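Local coordinates for porin B (Pseudomonas putida, PDB 4GEY), which probably lets glucose and other sugars pass through the outer membrane as a carbohydrate-selective beta-barrel channel, at residues Asp88-Leu93 against Gln133-Gln138; Lys40-Thr45 against Ala76-Gln81; Arg387-Ala392 against Gln411-Pro416. The protein carries 2 engineered substitutions. All coordinates share one frame; numbering follows the deposited sequence.

Interaction 1. Residues Asp88-Leu93 against Gln133-Gln138. With C8E ((hydroxyethyloxy)tri(ethyloxy)octane), chain G.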
loop_
_atom_site.group_PDB
_atom_site.type_symbol
_atom_site.label_atom_id
_atom_site.label_comp_id
_atom_site.label_asym_id
_atom_site.label_seq_id
_atom_site.Cartn_x
_atom_site.Cartn_y
_atom_site.Cartn_z
ATOM N N ASP A 88 23.188 1.109 19.090
ATOM C CA ASP A 88 22.019 0.780 18.259
ATOM C C ASP A 88 21.945 1.487 16.921
ATOM O O ASP A 88 21.286 2.509 16.767
ATOM C CB ASP A 88 20.669 0.838 18.992
ATOM C CG ASP A 88 20.737 1.557 20.303
ATOM O OD1 ASP A 88 21.536 2.503 20.424
ATOM O OD2 ASP A 88 19.967 1.179 21.210
ATOM N N ALA A 89 22.665 0.923 15.966
ATOM C CA ALA A 89 22.591 1.338 14.587
ATOM C C ALA A 89 22.173 0.115 13.783
ATOM O O ALA A 89 22.434 -1.013 14.189
ATOM C CB ALA A 89 23.939 1.859 14.118
ATOM N N GLU A 90 21.505 0.347 12.660
ATOM C CA GLU A 90 21.028 -0.721 11.792
ATOM C C GLU A 90 21.179 -0.277 10.353
ATOM O O GLU A 90 20.947 0.891 10.041
ATOM C CB GLU A 90 19.547 -1.021 12.039
ATOM C CG GLU A 90 19.168 -1.270 13.480
ATOM C CD GLU A 90 17.676 -1.458 13.657
ATOM O OE1 GLU A 90 16.983 -1.731 12.648
ATOM O OE2 GLU A 90 17.197 -1.327 14.804
ATOM N N PHE A 91 21.567 -1.205 9.483
ATOM C CA PHE A 91 21.531 -0.963 8.048
ATOM C C PHE A 91 20.598 -1.966 7.403
ATOM O O PHE A 91 20.543 -3.132 7.809
ATOM C CB PHE A 91 22.923 -1.075 7.422
ATOM C CG PHE A 91 22.930 -0.906 5.922
ATOM C CD1 PHE A 91 22.946 0.362 5.353
ATOM C CD2 PHE A 91 22.921 -2.011 5.086
ATOM C CE1 PHE A 91 22.950 0.523 3.978
ATOM C CE2 PHE A 91 22.927 -1.860 3.717
ATOM C CZ PHE A 91 22.940 -0.590 3.159
ATOM N N LYS A 92 19.868 -1.522 6.389
ATOM C CA LYS A 92 18.982 -2.430 5.676
ATOM C C LYS A 92 19.082 -2.265 4.171
ATOM O O LYS A 92 18.938 -1.165 3.649
ATOM C CB LYS A 92 17.544 -2.238 6.127
ATOM C CG LYS A 92 16.571 -3.113 5.382
ATOM C CD LYS A 92 16.865 -4.583 5.606
ATOM C CE LYS A 92 15.864 -5.448 4.851
ATOM N NZ LYS A 92 14.480 -5.174 5.290
ATOM N N LEU A 93 19.344 -3.364 3.478
ATOM C CA LEU A 93 19.336 -3.363 2.023
ATOM C C LEU A 93 18.222 -4.291 1.526
ATOM O O LEU A 93 18.137 -5.452 1.939
ATOM C CB LEU A 93 20.712 -3.772 1.477
ATOM C CG LEU A 93 20.864 -4.048 -0.023
ATOM C CD1 LEU A 93 20.157 -3.009 -0.885
ATOM C CD2 LEU A 93 22.332 -4.145 -0.410
ATOM N N GLN A 133 14.920 -0.780 -0.596
ATOM C CA GLN A 133 15.361 -0.206 0.676
ATOM C C GLN A 133 16.874 -0.121 0.709
ATOM O O GLN A 133 17.570 -1.058 0.298
ATOM C CB GLN A 133 14.917 -1.050 1.879
ATOM C CG GLN A 133 13.424 -1.100 2.173
ATOM C CD GLN A 133 13.103 -2.090 3.283
ATOM O OE1 GLN A 133 13.823 -3.077 3.494
ATOM N NE2 GLN A 133 12.030 -1.822 4.010
HETATM N N MSE A 134 17.374 1.005 1.207
HETATM C CA MSE A 134 18.789 1.154 1.531
HETATM C C MSE A 134 18.928 2.256 2.557
HETATM O O MSE A 134 18.964 3.435 2.218
HETATM C CB MSE A 134 19.626 1.497 0.310
HETATM C CG MSE A 134 21.117 1.603 0.625
HETATM SE SE MSE A 134 22.143 2.132 -0.963
HETATM C CE MSE A 134 21.657 4.031 -1.094
ATOM N N TRP A 135 18.989 1.874 3.822
ATOM C CA TRP A 135 19.002 2.875 4.854
ATOM C C TRP A 135 19.756 2.491 6.108
ATOM O O TRP A 135 19.864 1.321 6.464
ATOM C CB TRP A 135 17.580 3.324 5.188
ATOM C CG TRP A 135 16.563 2.255 5.526
ATOM C CD1 TRP A 135 15.505 1.863 4.753
ATOM C CD2 TRP A 135 16.465 1.496 6.739
ATOM N NE1 TRP A 135 14.770 0.898 5.402
ATOM C CE2 TRP A 135 15.338 0.656 6.622
ATOM C CE3 TRP A 135 17.227 1.431 7.902
ATOM C CZ2 TRP A 135 14.960 -0.230 7.618
ATOM C CZ3 TRP A 135 16.845 0.547 8.888
ATOM C CH2 TRP A 135 15.726 -0.271 8.737
ATOM N N ILE A 136 20.287 3.514 6.764
ATOM C CA ILE A 136 20.968 3.361 8.034
ATOM C C ILE A 136 20.099 4.042 9.082
ATOM O O ILE A 136 19.400 5.012 8.787
ATOM C CB ILE A 136 22.380 3.974 7.972
ATOM C CG1 ILE A 136 23.119 3.809 9.296
ATOM C CG2 ILE A 136 22.319 5.435 7.569
ATOM C CD1 ILE A 136 24.527 4.368 9.257
ATOM N N LYS A 137 20.110 3.510 10.294
ATOM C CA LYS A 137 19.256 4.034 11.352
ATOM C C LYS A 137 19.960 4.007 12.705
ATOM O O LYS A 137 20.601 3.024 13.037
ATOM C CB LYS A 137 17.969 3.214 11.422
ATOM C CG LYS A 137 17.076 3.565 12.595
ATOM C CD LYS A 137 15.689 2.995 12.398
ATOM C CE LYS A 137 15.553 1.646 13.027
ATOM N NZ LYS A 137 14.375 0.975 12.431
ATOM N N GLN A 138 19.851 5.080 13.483
ATOM C CA GLN A 138 20.422 5.070 14.828
ATOM C C GLN A 138 19.462 5.636 15.883
ATOM O O GLN A 138 18.748 6.608 15.638
ATOM C CB GLN A 138 21.775 5.800 14.851
ATOM C CG GLN A 138 22.585 5.575 16.132
ATOM C CD GLN A 138 24.030 6.072 16.032
ATOM O OE1 GLN A 138 24.289 7.233 15.706
ATOM N NE2 GLN A 138 24.979 5.180 16.310
HETATM C C1 C8E G . 21.838 8.416 11.095
HETATM C C2 C8E G . 23.118 7.614 10.879
HETATM C C3 C8E G . 24.155 7.864 11.971
HETATM C C4 C8E G . 25.266 6.812 11.908
HETATM C C5 C8E G . 26.606 7.321 12.451
HETATM C C6 C8E G . 27.111 6.416 13.574
HETATM C C7 C8E G . 28.417 6.897 14.193
HETATM C C8 C8E G . 29.610 6.077 13.708
HETATM O O9 C8E G . 30.752 6.336 14.508
HETATM C C10 C8E G . 30.589 5.855 15.826
HETATM C C11 C8E G . 31.917 5.849 16.568
HETATM O O12 C8E G . 31.734 5.190 17.805
#
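The Trp135 indole takes Lys92 CB over one face, a CH-pi contact with CB 3.6 Å from the centroid of the six-membered ring and 11° off its normal. With CG between its backbone N and carbonyl carbon (chi1 53°), the indole starts out towards the strand of Lys92. It also makes a cation-pi contact with Lys148 and meets the ring of Phe152. The Phe91 ring is on the other side of the sheet, its CZ 3.8 Å from CG of Met134, a selenomethionine, at an oblique angle. Beyond the indole, Lys92 bends so that NZ gives a hydrogen bond of 2.8 Å to Gln133 OE1, in the plane of that amide; Gln133 NE2 is bonded to Glu156, so the amide is gripped through both polar atoms. Glu90 and Lys137 lie side by side, their salt bridge long at 3.8 Å from OE1 to NZ. Paired backbone hydrogen bonds join Glu90 with Lys137 and Lys92 with Trp135. On the Phe91 side, Ile136 CD1 rests 3.7 Å from C4 of the detergent C8E. A mainly apolar detergent side, with Gln138 at its end, backed by charged and polar groups and a tryptophan, fits adjacent antiparallel strands of a porin beta barrel.

Interaction 2. Residues Lys40-Thr45 against Ala76-Gln81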
loop_
_atom_site.group_PDB
_atom_site.type_symbol
_atom_site.label_atom_id
_atom_site.label_comp_id
_atom_site.label_asym_id
_atom_site.label_seq_id
_atom_site.Cartn_x
_atom_site.Cartn_y
_atom_site.Cartn_z
ATOM N N LYS A 40 26.045 -12.934 14.648
ATOM C CA LYS A 40 27.047 -11.947 14.256
ATOM C C LYS A 40 26.419 -10.640 13.761
ATOM O O LYS A 40 27.121 -9.658 13.548
ATOM C CB LYS A 40 27.980 -12.526 13.192
ATOM C CG LYS A 40 28.896 -13.644 13.681
ATOM N N GLY A 41 25.103 -10.632 13.568
ATOM C CA GLY A 41 24.404 -9.412 13.203
ATOM C C GLY A 41 23.842 -9.366 11.792
ATOM O O GLY A 41 23.363 -8.318 11.355
ATOM N N TYR A 42 23.892 -10.493 11.084
ATOM C CA TYR A 42 23.417 -10.560 9.700
ATOM C C TYR A 42 22.119 -11.363 9.538
ATOM O O TYR A 42 22.060 -12.550 9.863
ATOM C CB TYR A 42 24.486 -11.163 8.785
ATOM C CG TYR A 42 25.797 -10.421 8.775
ATOM C CD1 TYR A 42 26.712 -10.572 9.814
ATOM C CD2 TYR A 42 26.135 -9.589 7.717
ATOM C CE1 TYR A 42 27.916 -9.897 9.808
ATOM C CE2 TYR A 42 27.340 -8.911 7.698
ATOM C CZ TYR A 42 28.222 -9.071 8.746
ATOM O OH TYR A 42 29.413 -8.400 8.738
ATOM N N ASP A 43 21.092 -10.717 9.002
ATOM C CA ASP A 43 19.808 -11.358 8.774
ATOM C C ASP A 43 19.485 -11.267 7.291
ATOM O O ASP A 43 18.983 -10.244 6.819
ATOM C CB ASP A 43 18.736 -10.665 9.615
ATOM C CG ASP A 43 17.398 -11.391 9.603
ATOM O OD1 ASP A 43 17.294 -12.476 8.986
ATOM O OD2 ASP A 43 16.446 -10.873 10.237
ATOM N N PHE A 44 19.794 -12.330 6.552
ATOM C CA PHE A 44 19.513 -12.361 5.120
ATOM C C PHE A 44 18.165 -13.005 4.863
ATOM O O PHE A 44 17.859 -14.063 5.413
ATOM C CB PHE A 44 20.600 -13.121 4.355
ATOM C CG PHE A 44 21.965 -12.496 4.450
ATOM C CD1 PHE A 44 22.304 -11.413 3.652
ATOM C CD2 PHE A 44 22.918 -13.004 5.326
ATOM C CE1 PHE A 44 23.569 -10.837 3.740
ATOM C CE2 PHE A 44 24.181 -12.439 5.414
ATOM C CZ PHE A 44 24.507 -11.350 4.623
ATOM N N THR A 45 17.358 -12.365 4.022
ATOM C CA THR A 45 16.018 -12.858 3.745
ATOM C C THR A 45 15.669 -12.853 2.265
ATOM O O THR A 45 16.108 -11.987 1.516
ATOM C CB THR A 45 14.997 -12.002 4.464
ATOM O OG1 THR A 45 15.122 -10.654 3.998
ATOM C CG2 THR A 45 15.264 -12.041 5.956
ATOM N N ALA A 76 18.951 -7.620 3.272
ATOM C CA ALA A 76 20.096 -7.754 4.160
ATOM C C ALA A 76 19.962 -6.780 5.326
ATOM O O ALA A 76 19.940 -5.564 5.138
ATOM C CB ALA A 76 21.388 -7.515 3.404
ATOM N N HIS A 77 19.856 -7.333 6.528
ATOM C CA HIS A 77 19.588 -6.558 7.732
ATOM C C HIS A 77 20.803 -6.606 8.641
ATOM O O HIS A 77 21.152 -7.660 9.169
ATOM C CB HIS A 77 18.396 -7.158 8.460
ATOM C CG HIS A 77 17.746 -6.231 9.436
ATOM N ND1 HIS A 77 17.966 -4.870 9.431
ATOM C CD2 HIS A 77 16.873 -6.466 10.444
ATOM C CE1 HIS A 77 17.258 -4.308 10.392
ATOM N NE2 HIS A 77 16.585 -5.254 11.021
ATOM N N LEU A 78 21.450 -5.464 8.832
ATOM C CA LEU A 78 22.699 -5.458 9.576
ATOM C C LEU A 78 22.594 -4.795 10.947
ATOM O O LEU A 78 22.150 -3.649 11.085
ATOM C CB LEU A 78 23.812 -4.820 8.750
ATOM C CG LEU A 78 24.535 -5.709 7.731
ATOM C CD1 LEU A 78 23.576 -6.391 6.755
ATOM C CD2 LEU A 78 25.586 -4.875 6.984
ATOM N N ASP A 79 22.997 -5.546 11.964
ATOM C CA ASP A 79 23.146 -5.017 13.307
ATOM C C ASP A 79 24.513 -4.320 13.355
ATOM O O ASP A 79 25.539 -4.966 13.596
ATOM C CB ASP A 79 23.078 -6.174 14.310
ATOM C CG ASP A 79 23.051 -5.708 15.754
ATOM O OD1 ASP A 79 23.798 -4.773 16.106
ATOM O OD2 ASP A 79 22.280 -6.290 16.546
ATOM N N LEU A 80 24.533 -3.009 13.117
ATOM C CA LEU A 80 25.801 -2.282 13.036
ATOM C C LEU A 80 26.515 -2.126 14.384
ATOM O O LEU A 80 27.663 -1.669 14.440
ATOM C CB LEU A 80 25.613 -0.913 12.387
ATOM C CG LEU A 80 25.204 -0.882 10.918
ATOM C CD1 LEU A 80 25.144 0.564 10.440
ATOM C CD2 LEU A 80 26.151 -1.702 10.076
ATOM N N GLN A 81 25.845 -2.496 15.471
ATOM C CA GLN A 81 26.482 -2.402 16.774
ATOM C C GLN A 81 27.429 -3.572 16.966
ATOM O O GLN A 81 28.524 -3.402 17.505
ATOM C CB GLN A 81 25.462 -2.369 17.906
ATOM C CG GLN A 81 26.103 -2.033 19.236
ATOM C CD GLN A 81 25.137 -2.109 20.398
ATOM O OE1 GLN A 81 24.111 -1.415 20.427
ATOM N NE2 GLN A 81 25.457 -2.961 21.370
#
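Ala76 meets Phe44 through its methyl, CB lying 4.0 Å from ring atom CE1 of the phenylalanine. Next along, His77 turns to the other side of the sheet and sets its CB 3.7 Å from Asp43 CB. The backbones of these two residues exchange a pair of hydrogen bonds, Asp43 N to His77 O and His77 N to Asp43 O. Leu78 returns to the side of Ala76, where its CG touches Tyr42 CD2 at 4.2 Å and the two side chains cross. Asp79 N then gives a nearly straight bond of 2.9 Å to Gly41 O. Gly41 closes the helix before it in a Schellman motif, with a positive phi at which a side chain would press on the carbonyl O of the preceding residue. Asp79 is itself the N-cap of the following helix: its OD1 accepts from Lys82 N and, weakly, from Gln81 N. The contact thus lies at the open end of the hairpin of strands 42-57 and 66-79, between the end of helix 33-40 and the start of helix 80-83, whose Ile83 packs on both Tyr42 and Leu78, while strand 89-100 runs along the far edge of 66-79.

Interaction 3. Residues Arg387-Ala392 against Gln411-Pro416; sequences RTEYNA and QYIKSP. With DMU (decyl-beta-D-maltopyranoside), chain L; C8E ((hydroxyethyloxy)tri(ethyloxy)octane), chain F.
Tyr390, its CG anti to the carbonyl carbon (chi1 -68°), and Lys414, its CG anti to the backbone N (chi1 -168°), start out on the same side of the sheet and run alongside each other. A bend in the lysine (chi2 -124°) then sets its CD 3.7 Å from Tyr390 CD1. Decyl maltoside covers this pair: its C28 sits 3.5 Å above one face of the Tyr390 ring, displaced from the centre, while C22 packs on Lys414 CD. Lys414 NZ gives a hydrogen bond to O49 of a second decyl maltoside. Further along the first alkyl chain, C37 reaches Ala392 CB and lies level with the Tyr412 ring at its edge, 3.9 Å from CD2. One face of that ring carries C13 of the detergent C8E, 3.8 Å above it, and its OH is bonded to Asn424 ND2. An alanine here would probably leave Asn424 ND2 without its hydroxyl partner and open a gap beside both detergent chains. Between the strands, the backbones of Tyr390 and Lys414, and of Ala392 and Tyr412, exchange paired hydrogen bonds.

The opposite side is largely polar, though Ile413 lies there, packed on Val119. Asn391 ND2 donates an almost straight 2.9 Å bond to the anti lone pair of Glu389 OE1, and Asn391 OD1, 4.0 Å from Ile413 CG1, accepts from Asn167. Glu389 OE1 also takes Ser117 N, and its OE2 takes Phe116 N and Gly417 N. Strands 347-357 and 425-435 flank this hairpin of 388-399 and 404-414, and the loop at Gln115-Val119 packs on the side of Asn391 and Ile413.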
loop_
_atom_site.group_PDB
_atom_site.type_symbol
_atom_site.label_atom_id
_atom_site.label_comp_id
_atom_site.label_asym_id
_atom_site.label_seq_id
_atom_site.Cartn_x
_atom_site.Cartn_y
_atom_site.Cartn_z
ATOM N N ARG A 387 -17.392 8.383 -10.027
ATOM C CA ARG A 387 -18.145 8.733 -8.828
ATOM C C ARG A 387 -17.614 8.047 -7.559
ATOM O O ARG A 387 -16.890 8.663 -6.791
ATOM C CB ARG A 387 -19.649 8.489 -9.050
ATOM C CG ARG A 387 -20.080 8.720 -10.508
ATOM C CD ARG A 387 -21.563 8.440 -10.758
ATOM N NE ARG A 387 -22.373 9.656 -10.697
ATOM C CZ ARG A 387 -23.022 10.179 -11.731
ATOM N NH1 ARG A 387 -22.977 9.595 -12.922
ATOM N NH2 ARG A 387 -23.724 11.291 -11.568
ATOM N N THR A 388 -17.966 6.791 -7.323
ATOM C CA THR A 388 -17.532 6.119 -6.095
ATOM C C THR A 388 -17.342 4.630 -6.336
ATOM O O THR A 388 -18.239 3.963 -6.840
ATOM C CB THR A 388 -18.547 6.296 -4.952
ATOM O OG1 THR A 388 -18.928 7.676 -4.841
ATOM C CG2 THR A 388 -17.953 5.827 -3.637
ATOM N N GLU A 389 -16.168 4.128 -5.974
ATOM C CA GLU A 389 -15.808 2.732 -6.156
ATOM C C GLU A 389 -15.817 2.069 -4.792
ATOM O O GLU A 389 -15.331 2.644 -3.808
ATOM C CB GLU A 389 -14.414 2.628 -6.772
ATOM C CG GLU A 389 -13.832 1.223 -6.836
ATOM C CD GLU A 389 -12.397 1.187 -7.398
ATOM O OE1 GLU A 389 -11.555 0.453 -6.842
ATOM O OE2 GLU A 389 -12.106 1.885 -8.394
ATOM N N TYR A 390 -16.384 0.869 -4.725
ATOM C CA TYR A 390 -16.350 0.095 -3.491
ATOM C C TYR A 390 -15.565 -1.191 -3.712
ATOM O O TYR A 390 -15.602 -1.768 -4.803
ATOM C CB TYR A 390 -17.766 -0.218 -2.989
ATOM C CG TYR A 390 -18.526 1.004 -2.524
ATOM C CD1 TYR A 390 -19.095 1.881 -3.440
ATOM C CD2 TYR A 390 -18.685 1.277 -1.170
ATOM C CE1 TYR A 390 -19.796 3.000 -3.025
ATOM C CE2 TYR A 390 -19.388 2.392 -0.743
ATOM C CZ TYR A 390 -19.938 3.250 -1.679
ATOM O OH TYR A 390 -20.625 4.361 -1.281
ATOM N N ASN A 391 -14.845 -1.628 -2.683
ATOM C CA ASN A 391 -14.132 -2.898 -2.746
ATOM C C ASN A 391 -14.458 -3.703 -1.518
ATOM O O ASN A 391 -14.629 -3.137 -0.429
ATOM C CB ASN A 391 -12.617 -2.696 -2.795
ATOM C CG ASN A 391 -12.125 -2.175 -4.134
ATOM O OD1 ASN A 391 -11.485 -2.903 -4.906
ATOM N ND2 ASN A 391 -12.392 -0.903 -4.406
ATOM N N ALA A 392 -14.533 -5.021 -1.683
ATOM C CA ALA A 392 -14.660 -5.909 -0.539
ATOM C C ALA A 392 -13.893 -7.206 -0.756
ATOM O O ALA A 392 -13.861 -7.750 -1.867
ATOM C CB ALA A 392 -16.120 -6.186 -0.224
ATOM N N GLN A 411 -13.211 -11.443 -3.930
ATOM C CA GLN A 411 -13.258 -9.988 -4.003
ATOM C C GLN A 411 -14.476 -9.516 -4.760
ATOM O O GLN A 411 -14.858 -10.124 -5.762
ATOM C CB GLN A 411 -12.011 -9.467 -4.696
ATOM C CG GLN A 411 -10.774 -9.578 -3.847
ATOM C CD GLN A 411 -9.562 -9.095 -4.574
ATOM O OE1 GLN A 411 -9.468 -7.921 -4.904
ATOM N NE2 GLN A 411 -8.621 -9.995 -4.837
ATOM N N TYR A 412 -15.076 -8.427 -4.282
ATOM C CA TYR A 412 -16.254 -7.842 -4.912
ATOM C C TYR A 412 -16.042 -6.362 -5.122
ATOM O O TYR A 412 -15.646 -5.650 -4.200
ATOM C CB TYR A 412 -17.488 -8.040 -4.036
ATOM C CG TYR A 412 -18.806 -7.872 -4.775
ATOM C CD1 TYR A 412 -19.201 -8.788 -5.748
ATOM C CD2 TYR A 412 -19.661 -6.819 -4.485
ATOM C CE1 TYR A 412 -20.406 -8.647 -6.416
ATOM C CE2 TYR A 412 -20.872 -6.670 -5.153
ATOM C CZ TYR A 412 -21.239 -7.584 -6.116
ATOM O OH TYR A 412 -22.437 -7.437 -6.786
ATOM N N ILE A 413 -16.331 -5.891 -6.329
ATOM C CA ILE A 413 -16.069 -4.506 -6.696
ATOM C C ILE A 413 -17.291 -3.818 -7.305
ATOM O O ILE A 413 -17.767 -4.199 -8.373
ATOM C CB ILE A 413 -14.910 -4.427 -7.698
ATOM C CG1 ILE A 413 -13.739 -5.266 -7.206
ATOM C CG2 ILE A 413 -14.452 -3.001 -7.877
ATOM C CD1 ILE A 413 -12.867 -5.692 -8.306
ATOM N N LYS A 414 -17.783 -2.791 -6.621
ATOM C CA LYS A 414 -18.926 -2.033 -7.089
ATOM C C LYS A 414 -18.441 -0.763 -7.768
ATOM O O LYS A 414 -17.688 0.012 -7.172
ATOM C CB LYS A 414 -19.832 -1.677 -5.915
ATOM C CG LYS A 414 -21.188 -1.145 -6.333
ATOM C CD LYS A 414 -21.460 0.220 -5.723
ATOM C CE LYS A 414 -21.678 1.277 -6.795
ATOM N NZ LYS A 414 -22.871 1.030 -7.649
ATOM N N SER A 415 -18.877 -0.552 -9.007
ATOM C CA SER A 415 -18.392 0.565 -9.814
ATOM C C SER A 415 -16.868 0.644 -9.863
ATOM O O SER A 415 -16.265 1.488 -9.201
ATOM C CB SER A 415 -18.955 1.894 -9.309
ATOM O OG SER A 415 -20.363 1.918 -9.418
ATOM N N PRO A 416 -16.244 -0.246 -10.638
ATOM C CA PRO A 416 -14.819 -0.145 -10.937
ATOM C C PRO A 416 -14.508 1.235 -11.500
ATOM O O PRO A 416 -15.262 1.735 -12.345
ATOM C CB PRO A 416 -14.630 -1.211 -12.008
ATOM C CG PRO A 416 -15.637 -2.228 -11.665
ATOM C CD PRO A 416 -16.840 -1.445 -11.245
HETATM C C1 DMU L . -23.526 4.702 -5.846
HETATM C C2 DMU L . -23.472 5.840 -6.738
HETATM C C3 DMU L . -24.687 6.327 -7.443
HETATM C C4 DMU L . -26.023 5.877 -6.807
HETATM O O5 DMU L . -25.875 4.392 -6.410
HETATM C C6 DMU L . -24.835 4.202 -5.431
HETATM O O7 DMU L . -24.695 7.774 -7.487
HETATM O O16 DMU L . -24.814 2.820 -5.040
HETATM C C18 DMU L . -24.848 2.504 -3.648
HETATM C C19 DMU L . -24.438 1.070 -3.220
HETATM C C22 DMU L . -23.084 0.828 -2.458
HETATM C C25 DMU L . -22.763 -0.624 -2.097
HETATM C C28 DMU L . -21.370 -1.022 -1.648
HETATM C C31 DMU L . -20.982 -2.476 -1.827
HETATM C C34 DMU L . -19.748 -3.017 -1.138
HETATM C C37 DMU L . -18.925 -4.048 -1.846
HETATM O O49 DMU L . -22.734 5.084 -4.644
HETATM O O55 DMU L . -22.338 5.634 -7.656
HETATM C C57 DMU L . -27.106 6.048 -7.603
HETATM O O61 DMU L . -28.109 5.095 -7.519
HETATM C C5 DMU L . -25.644 9.620 -8.704
HETATM C C7 DMU L . -26.914 9.571 -9.356
HETATM C C8 DMU L . -26.858 9.019 -10.715
HETATM C C9 DMU L . -26.297 7.570 -10.747
HETATM O O1 DMU L . -25.179 7.403 -9.707
HETATM C C10 DMU L . -24.807 8.411 -8.736
HETATM O O2 DMU L . -28.140 8.992 -11.272
HETATM O O3 DMU L . -25.846 10.057 -7.316
HETATM O O4 DMU L . -27.430 10.936 -9.412
HETATM C C11 DMU L . -25.817 7.262 -11.937
HETATM O O6 DMU L . -25.292 5.994 -12.113
HETATM C C7 C8E F . -16.525 -10.148 -0.614
HETATM C C8 C8E F . -17.122 -11.197 -1.547
HETATM O O9 C8E F . -18.526 -11.135 -1.444
HETATM C C10 C8E F . -19.203 -11.305 -2.671
HETATM C C11 C8E F . -20.705 -11.132 -2.454
HETATM O O12 C8E F . -21.386 -11.159 -3.691
HETATM C C13 C8E F . -22.533 -10.332 -3.656
HETATM C C14 C8E F . -23.464 -10.580 -4.841
HETATM O O15 C8E F . -24.776 -10.240 -4.443
HETATM C C16 C8E F . -25.207 -8.976 -4.911
HETATM C C17 C8E F . -25.457 -9.014 -6.417
HETATM O O18 C8E F . -26.632 -9.753 -6.668
HETATM C C19 C8E F . -27.765 -8.932 -6.851
HETATM C C20 C8E F . -28.838 -9.757 -7.554
HETATM O O21 C8E F . -28.517 -11.133 -7.447
#

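Overall arrangement
Interactions 1 and 2 share one region of the barrel wall, their centres 10 Å apart: strand 66-79 pairs with 89-100 between them, with probable backbone hydrogen bonds from Ala76 N to Leu93 O and Leu78 N to Phe91 O. Interaction 3 lies on the opposite side of the chain's centre, about 39 Å from interaction 1 and 42 Å from interaction 2, centre to centre. It is the buried one, with detergent against one side and a carboxylate-amide network under a loop on the other. Interaction 1 is partly buried and carries charged side chains and a tryptophan, whereas interaction 2, a surface contact, relies on backbone bonds, helix ends and light apolar packing.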